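Local coordinates for conserved exported protein (Bacteroides fragilis, PDB 3CLW) that is of unknown function but probably hydrolyses O-glycosidic bonds in carbohydrates, at residues I19-A31 with G62-A74. Numbering follows the deposited sequence.
Sequences IDNFSASDAWRCA and GMALTNWRVNIGA
Asp26, just past strand 21-25, reaches across to strand 68-71: the Asn71 backbone N donates to Asp26 OD1 at 2.9 Å, on the syn side but 33° out of the carboxylate plane. A chi1 of 82° at Asp26 sets its CG between backbone N and carbonyl carbon, swinging the carboxylate across to the other strand. Its second oxygen, OD2, accepts from Gln110 and from a water that accepts from Trp68 NE1, so both oxygens of this buried group are engaged. Meanwhile Asp26 N donates to Arg69 O at 2.9 Å, and Arg69 N to Ala24 O; these bonds flank Ser25, and with the 26° angle between the strand directions they identify a parallel bridge.

Trp68 points its CB away from the opposite strand, yet its indole turns back: Asp26 N and Ser25 C lie over one face near the rim, and Asp26 CB comes within 3.4 Å of Trp68 CZ2. Cys30 SG approaches that ring edge-on, as a sulfur-aromatic contact. Leu65 CD1 and Trp68 CZ3 both pack against Ala24 CB, at 3.8 and 3.9 Å respectively.

At the other end, Thr66 OG1 accepts from Phe22 N at 3.1 Å, while Phe22 O takes both Thr66 N and Asn67 N, the latter tilted from the carbonyl plane. Arg69 reaches beyond the pair to Glu231 and Gln355, and water joins its NE to Ser25 OG. Strand 353-356 continues the wall beside 21-25 and strand 125-128 beside 68-71; this parallel pairing is characteristic of the TIM-barrel wall of a family 30 glycoside hydrolase.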
ATOM      1  N   ILE A  19       1.932  14.072   2.853  1.00 38.51           N
ATOM      2  CA  ILE A  19       1.351  12.720   2.997  1.00 37.65           C
ATOM      3  C   ILE A  19       0.028  12.616   2.239  1.00 37.62           C
ATOM      4  O   ILE A  19      -0.861  13.455   2.406  1.00 37.64           O
ATOM      5  CB  ILE A  19       1.108  12.314   4.473  1.00 37.88           C
ATOM      6  CG1 ILE A  19       2.367  12.485   5.342  1.00 37.25           C
ATOM      7  CG2 ILE A  19       0.570  10.876   4.568  1.00 36.67           C
ATOM      8  CD1 ILE A  19       3.494  11.494   5.004  1.00 37.28           C
ATOM      9  N   ASP A  20      -0.083  11.600   1.387  1.00 37.14           N
ATOM     10  CA  ASP A  20      -1.330  11.301   0.686  1.00 36.75           C
ATOM     11  C   ASP A  20      -2.205  10.351   1.524  1.00 35.53           C
ATOM     12  O   ASP A  20      -3.327  10.683   1.839  1.00 35.49           O
ATOM     13  CB  ASP A  20      -1.046  10.681  -0.690  1.00 37.09           C
ATOM     14  CG  ASP A  20      -0.365  11.662  -1.661  1.00 40.08           C
ATOM     15  OD1 ASP A  20      -0.568  12.879  -1.517  1.00 42.34           O
ATOM     16  OD2 ASP A  20       0.365  11.209  -2.562  1.00 37.72           O
ATOM     17  N   ASN A  21      -1.695   9.166   1.863  1.00 34.69           N
ATOM     18  CA  ASN A  21      -2.518   8.144   2.561  1.00 34.00           C
ATOM     19  C   ASN A  21      -1.693   7.002   3.093  1.00 33.98           C
ATOM     20  O   ASN A  21      -0.500   6.899   2.814  1.00 33.82           O
ATOM     21  CB  ASN A  21      -3.582   7.548   1.621  1.00 32.75           C
ATOM     22  CG  ASN A  21      -2.973   6.850   0.381  1.00 33.20           C
ATOM     23  OD1 ASN A  21      -2.466   5.723   0.464  1.00 32.25           O
ATOM     24  ND2 ASN A  21      -3.046   7.514  -0.776  1.00 32.29           N
ATOM     25  N   PHE A  22      -2.364   6.144   3.850  1.00 33.70           N
ATOM     26  CA  PHE A  22      -1.921   4.796   4.117  1.00 32.81           C
ATOM     27  C   PHE A  22      -3.082   3.941   3.644  1.00 32.99           C
ATOM     28  O   PHE A  22      -4.248   4.316   3.777  1.00 32.66           O
ATOM     29  CB  PHE A  22      -1.646   4.615   5.615  1.00 33.52           C
ATOM     30  CG  PHE A  22      -0.402   5.360   6.092  1.00 32.73           C
ATOM     31  CD1 PHE A  22       0.836   4.706   6.154  1.00 31.15           C
ATOM     32  CD2 PHE A  22      -0.473   6.707   6.426  1.00 32.25           C
ATOM     33  CE1 PHE A  22       1.976   5.391   6.554  1.00 33.48           C
ATOM     34  CE2 PHE A  22       0.651   7.397   6.818  1.00 34.77           C
ATOM     35  CZ  PHE A  22       1.884   6.744   6.883  1.00 33.88           C
ATOM     36  N   SER A  23      -2.761   2.796   3.074  1.00 32.13           N
ATOM     37  CA  SER A  23      -3.732   2.072   2.336  1.00 31.46           C
ATOM     38  C   SER A  23      -3.573   0.571   2.524  1.00 30.74           C
ATOM     39  O   SER A  23      -2.618   0.121   3.136  1.00 30.20           O
ATOM     40  CB  SER A  23      -3.615   2.444   0.870  1.00 31.23           C
ATOM     41  OG  SER A  23      -4.737   1.966   0.147  1.00 32.42           O
ATOM     42  N   ALA A  24      -4.545  -0.183   2.017  1.00 30.65           N
ATOM     43  CA  ALA A  24      -4.417  -1.625   1.859  1.00 31.76           C
ATOM     44  C   ALA A  24      -5.343  -2.038   0.731  1.00 32.56           C
ATOM     45  O   ALA A  24      -6.055  -1.211   0.176  1.00 33.74           O
ATOM     46  CB  ALA A  24      -4.768  -2.371   3.164  1.00 30.18           C
ATOM     47  N   SER A  25      -5.364  -3.326   0.427  1.00 33.14           N
ATOM     48  CA  SER A  25      -6.014  -3.824  -0.763  1.00 33.12           C
ATOM     49  C   SER A  25      -7.183  -4.765  -0.413  1.00 33.37           C
ATOM     50  O   SER A  25      -7.115  -5.525   0.556  1.00 33.81           O
ATOM     51  CB  SER A  25      -4.928  -4.530  -1.597  1.00 32.83           C
ATOM     52  OG  SER A  25      -5.436  -4.987  -2.812  1.00 33.26           O
ATOM     53  N   ASP A  26      -8.247  -4.697  -1.205  1.00 33.44           N
ATOM     54  CA  ASP A  26      -9.409  -5.584  -1.075  1.00 33.28           C
ATOM     55  C   ASP A  26      -9.277  -6.955  -1.781  1.00 33.24           C
ATOM     56  O   ASP A  26     -10.241  -7.717  -1.869  1.00 33.31           O
ATOM     57  CB  ASP A  26     -10.644  -4.848  -1.589  1.00 32.87           C
ATOM     58  CG  ASP A  26     -10.797  -4.901  -3.105  1.00 33.90           C
ATOM     59  OD1 ASP A  26      -9.865  -5.325  -3.822  1.00 32.89           O
ATOM     60  OD2 ASP A  26     -11.898  -4.530  -3.574  1.00 35.01           O
ATOM     61  N   ALA A  27      -8.097  -7.245  -2.315  1.00 33.53           N
ATOM     62  CA  ALA A  27      -7.980  -8.301  -3.347  1.00 33.48           C
ATOM     63  C   ALA A  27      -8.354  -9.687  -2.803  1.00 34.35           C
ATOM     64  O   ALA A  27      -8.015 -10.026  -1.639  1.00 35.59           O
ATOM     65  CB  ALA A  27      -6.602  -8.320  -3.913  1.00 32.44           C
ATOM     66  N   TRP A  28      -9.064 -10.459  -3.636  1.00 33.95           N
ATOM     67  CA  TRP A  28      -9.308 -11.885  -3.415  1.00 33.92           C
ATOM     68  C   TRP A  28     -10.327 -12.199  -2.326  1.00 34.45           C
ATOM     69  O   TRP A  28     -11.367 -12.761  -2.628  1.00 34.64           O
ATOM     70  CB  TRP A  28      -8.017 -12.647  -3.161  1.00 33.42           C
ATOM     71  CG  TRP A  28      -7.020 -12.544  -4.266  1.00 33.65           C
ATOM     72  CD1 TRP A  28      -7.237 -12.148  -5.576  1.00 32.72           C
ATOM     73  CD2 TRP A  28      -5.618 -12.838  -4.164  1.00 34.15           C
ATOM     74  NE1 TRP A  28      -6.041 -12.189  -6.278  1.00 33.01           N
ATOM     75  CE2 TRP A  28      -5.043 -12.611  -5.433  1.00 31.57           C
ATOM     76  CE3 TRP A  28      -4.802 -13.304  -3.124  1.00 35.16           C
ATOM     77  CZ2 TRP A  28      -3.691 -12.811  -5.679  1.00 34.03           C
ATOM     78  CZ3 TRP A  28      -3.436 -13.531  -3.392  1.00 33.95           C
ATOM     79  CH2 TRP A  28      -2.908 -13.278  -4.647  1.00 32.39           C
ATOM     80  N   ARG A  29     -10.049 -11.768  -1.095  1.00 34.57           N
ATOM     81  CA  ARG A  29     -10.801 -12.205   0.085  1.00 35.18           C
ATOM     82  C   ARG A  29     -12.008 -11.371   0.481  1.00 35.02           C
ATOM     83  O   ARG A  29     -13.012 -11.913   0.952  1.00 35.30           O
ATOM     84  CB  ARG A  29      -9.817 -12.461   1.247  1.00 35.18           C
ATOM     85  CG  ARG A  29      -8.771 -13.462   0.754  1.00 36.92           C
ATOM     86  CD  ARG A  29      -7.791 -13.903   1.769  1.00 40.56           C
ATOM     87  NE  ARG A  29      -6.577 -13.108   1.779  1.00 42.51           N
ATOM     88  CZ  ARG A  29      -5.441 -13.388   1.151  1.00 41.31           C
ATOM     89  NH1 ARG A  29      -5.302 -14.428   0.351  1.00 40.52           N
ATOM     90  NH2 ARG A  29      -4.427 -12.578   1.333  1.00 40.91           N
ATOM     91  N   CYS A  30     -11.927 -10.068   0.253  1.00 33.86           N
ATOM     92  CA  CYS A  30     -12.990  -9.150   0.607  1.00 34.19           C
ATOM     93  C   CYS A  30     -14.276  -9.388  -0.175  1.00 34.22           C
ATOM     94  O   CYS A  30     -15.391  -9.103   0.321  1.00 34.01           O
ATOM     95  CB  CYS A  30     -12.501  -7.692   0.472  1.00 33.94           C
ATOM     96  SG  CYS A  30     -11.309  -7.304   1.803  1.00 34.49           S
ATOM     97  N   ALA A  31     -14.138  -9.935  -1.382  1.00 33.53           N
ATOM     98  CA  ALA A  31     -15.327 -10.360  -2.133  1.00 33.29           C
ATOM     99  C   ALA A  31     -16.132 -11.389  -1.308  1.00 33.33           C
ATOM    100  O   ALA A  31     -17.366 -11.364  -1.315  1.00 33.75           O
ATOM    101  CB  ALA A  31     -14.937 -10.938  -3.501  1.00 32.68           C
ATOM    102  N   GLY A  62      -8.014   1.092  15.495  1.00 33.97           N
ATOM    103  CA  GLY A  62      -7.565   0.459  14.260  1.00 33.01           C
ATOM    104  C   GLY A  62      -6.547   1.281  13.487  1.00 32.62           C
ATOM    105  O   GLY A  62      -5.990   2.244  14.014  1.00 32.57           O
ATOM    106  N   MET A  63      -6.305   0.882  12.242  1.00 31.59           N
ATOM    107  CA  MET A  63      -5.367   1.605  11.378  1.00 29.83           C
ATOM    108  C   MET A  63      -5.894   2.970  10.920  1.00 30.63           C
ATOM    109  O   MET A  63      -5.102   3.860  10.665  1.00 31.37           O
ATOM    110  CB  MET A  63      -5.006   0.754  10.165  1.00 30.00           C
ATOM    111  CG  MET A  63      -3.827  -0.240  10.365  1.00 30.82           C
ATOM    112  SD  MET A  63      -3.637  -1.449   9.033  1.00 22.96           S
ATOM    113  CE  MET A  63      -2.167  -2.114   9.519  1.00 33.01           C
ATOM    114  N   ALA A  64      -7.220   3.109  10.814  1.00 30.48           N
ATOM    115  CA  ALA A  64      -7.873   4.246  10.178  1.00 31.26           C
ATOM    116  C   ALA A  64      -7.161   4.616   8.855  1.00 31.76           C
ATOM    117  O   ALA A  64      -6.713   5.741   8.675  1.00 31.44           O
ATOM    118  CB  ALA A  64      -7.941   5.460  11.118  1.00 30.71           C
ATOM    119  N   LEU A  65      -7.060   3.637   7.957  1.00 31.46           N
ATOM    120  CA  LEU A  65      -6.537   3.849   6.626  1.00 30.72           C
ATOM    121  C   LEU A  65      -7.267   4.959   5.887  1.00 30.85           C
ATOM    122  O   LEU A  65      -8.464   5.210   6.104  1.00 30.30           O
ATOM    123  CB  LEU A  65      -6.609   2.567   5.810  1.00 31.11           C
ATOM    124  CG  LEU A  65      -5.803   1.387   6.341  1.00 30.46           C
ATOM    125  CD1 LEU A  65      -6.218   0.207   5.562  1.00 30.40           C
ATOM    126  CD2 LEU A  65      -4.276   1.632   6.249  1.00 31.54           C
ATOM    127  N   THR A  66      -6.528   5.609   4.985  1.00 30.43           N
ATOM    128  CA  THR A  66      -7.024   6.800   4.348  1.00 30.71           C
ATOM    129  C   THR A  66      -7.048   6.711   2.830  1.00 31.08           C
ATOM    130  O   THR A  66      -7.313   7.709   2.157  1.00 32.35           O
ATOM    131  CB  THR A  66      -6.230   8.050   4.833  1.00 30.41           C
ATOM    132  OG1 THR A  66      -4.845   7.737   4.866  1.00 29.92           O
ATOM    133  CG2 THR A  66      -6.674   8.452   6.233  1.00 27.98           C
ATOM    134  N   ASN A  67      -6.740   5.532   2.301  1.00 31.18           N
ATOM    135  CA  ASN A  67      -7.033   5.149   0.920  1.00 30.61           C
ATOM    136  C   ASN A  67      -7.436   3.676   0.998  1.00 30.78           C
ATOM    137  O   ASN A  67      -7.138   3.006   2.011  1.00 31.22           O
ATOM    138  CB  ASN A  67      -5.810   5.344   0.009  1.00 30.01           C
ATOM    139  CG  ASN A  67      -6.052   4.864  -1.440  1.00 31.33           C
ATOM    140  OD1 ASN A  67      -6.811   5.466  -2.205  1.00 34.55           O
ATOM    141  ND2 ASN A  67      -5.390   3.796  -1.815  1.00 29.29           N
ATOM    142  N   TRP A  68      -8.138   3.184  -0.022  1.00 30.07           N
ATOM    143  CA  TRP A  68      -8.508   1.745  -0.110  1.00 30.30           C
ATOM    144  C   TRP A  68      -8.327   1.307  -1.554  1.00 30.03           C
ATOM    145  O   TRP A  68      -8.819   1.985  -2.466  1.00 29.41           O
ATOM    146  CB  TRP A  68      -9.959   1.518   0.333  1.00 28.90           C
ATOM    147  CG  TRP A  68     -10.470   0.056   0.359  1.00 29.07           C
ATOM    148  CD1 TRP A  68     -11.556  -0.456  -0.324  1.00 27.66           C
ATOM    149  CD2 TRP A  68      -9.955  -1.020   1.147  1.00 28.48           C
ATOM    150  NE1 TRP A  68     -11.748  -1.776  -0.008  1.00 29.47           N
ATOM    151  CE2 TRP A  68     -10.779  -2.155   0.899  1.00 30.61           C
ATOM    152  CE3 TRP A  68      -8.868  -1.146   2.035  1.00 29.32           C
ATOM    153  CZ2 TRP A  68     -10.528  -3.415   1.489  1.00 28.38           C
ATOM    154  CZ3 TRP A  68      -8.623  -2.400   2.636  1.00 29.17           C
ATOM    155  CH2 TRP A  68      -9.455  -3.518   2.353  1.00 27.97           C
ATOM    156  N   ARG A  69      -7.583   0.221  -1.766  1.00 29.96           N
ATOM    157  CA  ARG A  69      -7.326  -0.222  -3.133  1.00 31.16           C
ATOM    158  C   ARG A  69      -8.330  -1.322  -3.543  1.00 31.55           C
ATOM    159  O   ARG A  69      -8.384  -2.390  -2.922  1.00 31.66           O
ATOM    160  CB  ARG A  69      -5.885  -0.696  -3.315  1.00 30.89           C
ATOM    161  CG  ARG A  69      -4.798   0.366  -3.054  1.00 33.86           C
ATOM    162  CD  ARG A  69      -3.378  -0.238  -3.073  1.00 32.42           C
ATOM    163  NE  ARG A  69      -3.105  -0.957  -4.323  1.00 33.90           N
ATOM    164  CZ  ARG A  69      -2.474  -0.442  -5.386  1.00 33.19           C
ATOM    165  NH1 ARG A  69      -1.991   0.808  -5.384  1.00 31.64           N
ATOM    166  NH2 ARG A  69      -2.310  -1.203  -6.456  1.00 31.66           N
ATOM    167  N   VAL A  70      -9.115  -1.036  -4.583  1.00 30.95           N
ATOM    168  CA  VAL A  70     -10.136  -1.941  -5.092  1.00 30.34           C
ATOM    169  C   VAL A  70      -9.674  -2.665  -6.384  1.00 31.18           C
ATOM    170  O   VAL A  70      -9.316  -2.021  -7.383  1.00 30.68           O
ATOM    171  CB  VAL A  70     -11.468  -1.167  -5.309  1.00 30.02           C
ATOM    172  CG1 VAL A  70     -12.555  -2.059  -5.958  1.00 30.73           C
ATOM    173  CG2 VAL A  70     -11.936  -0.604  -3.990  1.00 27.90           C
ATOM    174  N   ASN A  71      -9.675  -3.993  -6.339  1.00 30.48           N
ATOM    175  CA  ASN A  71      -9.333  -4.826  -7.488  1.00 31.01           C
ATOM    176  C   ASN A  71     -10.518  -4.944  -8.444  1.00 31.41           C
ATOM    177  O   ASN A  71     -11.468  -5.702  -8.204  1.00 31.07           O
ATOM    178  CB  ASN A  71      -8.899  -6.241  -7.026  1.00 30.57           C
ATOM    179  CG  ASN A  71      -8.358  -7.111  -8.180  1.00 32.02           C
ATOM    180  OD1 ASN A  71      -8.427  -8.327  -8.124  1.00 34.74           O
ATOM    181  ND2 ASN A  71      -7.845  -6.490  -9.218  1.00 32.12           N
ATOM    182  N   ILE A  72     -10.444  -4.188  -9.535  1.00 31.83           N
ATOM    183  CA  ILE A  72     -11.410  -4.286 -10.600  1.00 31.12           C
ATOM    184  C   ILE A  72     -11.126  -5.599 -11.328  1.00 31.45           C
ATOM    185  O   ILE A  72     -10.021  -5.823 -11.849  1.00 32.07           O
ATOM    186  CB  ILE A  72     -11.331  -3.058 -11.535  1.00 31.19           C
ATOM    187  CG1 ILE A  72     -11.654  -1.765 -10.745  1.00 30.89           C
ATOM    188  CG2 ILE A  72     -12.252  -3.222 -12.717  1.00 28.50           C
ATOM    189  CD1 ILE A  72     -13.029  -1.737 -10.058  1.00 29.39           C
ATOM    190  N   GLY A  73     -12.118  -6.483 -11.311  1.00 31.56           N
ATOM    191  CA  GLY A  73     -11.980  -7.811 -11.883  1.00 30.89           C
ATOM    192  C   GLY A  73     -11.877  -7.888 -13.403  1.00 30.54           C
ATOM    193  O   GLY A  73     -12.366  -7.026 -14.129  1.00 29.77           O
ATOM    194  N   ALA A  74     -11.292  -8.979 -13.868  1.00 31.20           N
ATOM    195  CA  ALA A  74     -10.939  -9.178 -15.265  1.00 31.62           C
ATOM    196  C   ALA A  74     -11.736 -10.370 -15.770  1.00 32.28           C
ATOM    197  O   ALA A  74     -11.623 -10.751 -16.937  1.00 33.16           O
ATOM    198  CB  ALA A  74      -9.425  -9.426 -15.390  1.00 31.02           C
TER
HETATM  199  O   HOH W   1      -3.090  -3.937  -4.241  1.00 30.62           O
HETATM  200  O   HOH W   2     -13.603  -3.344  -1.599  1.00 32.54           O
HETATM  201  O   HOH W   3      -9.791  -9.652  -6.121  1.00 37.32           O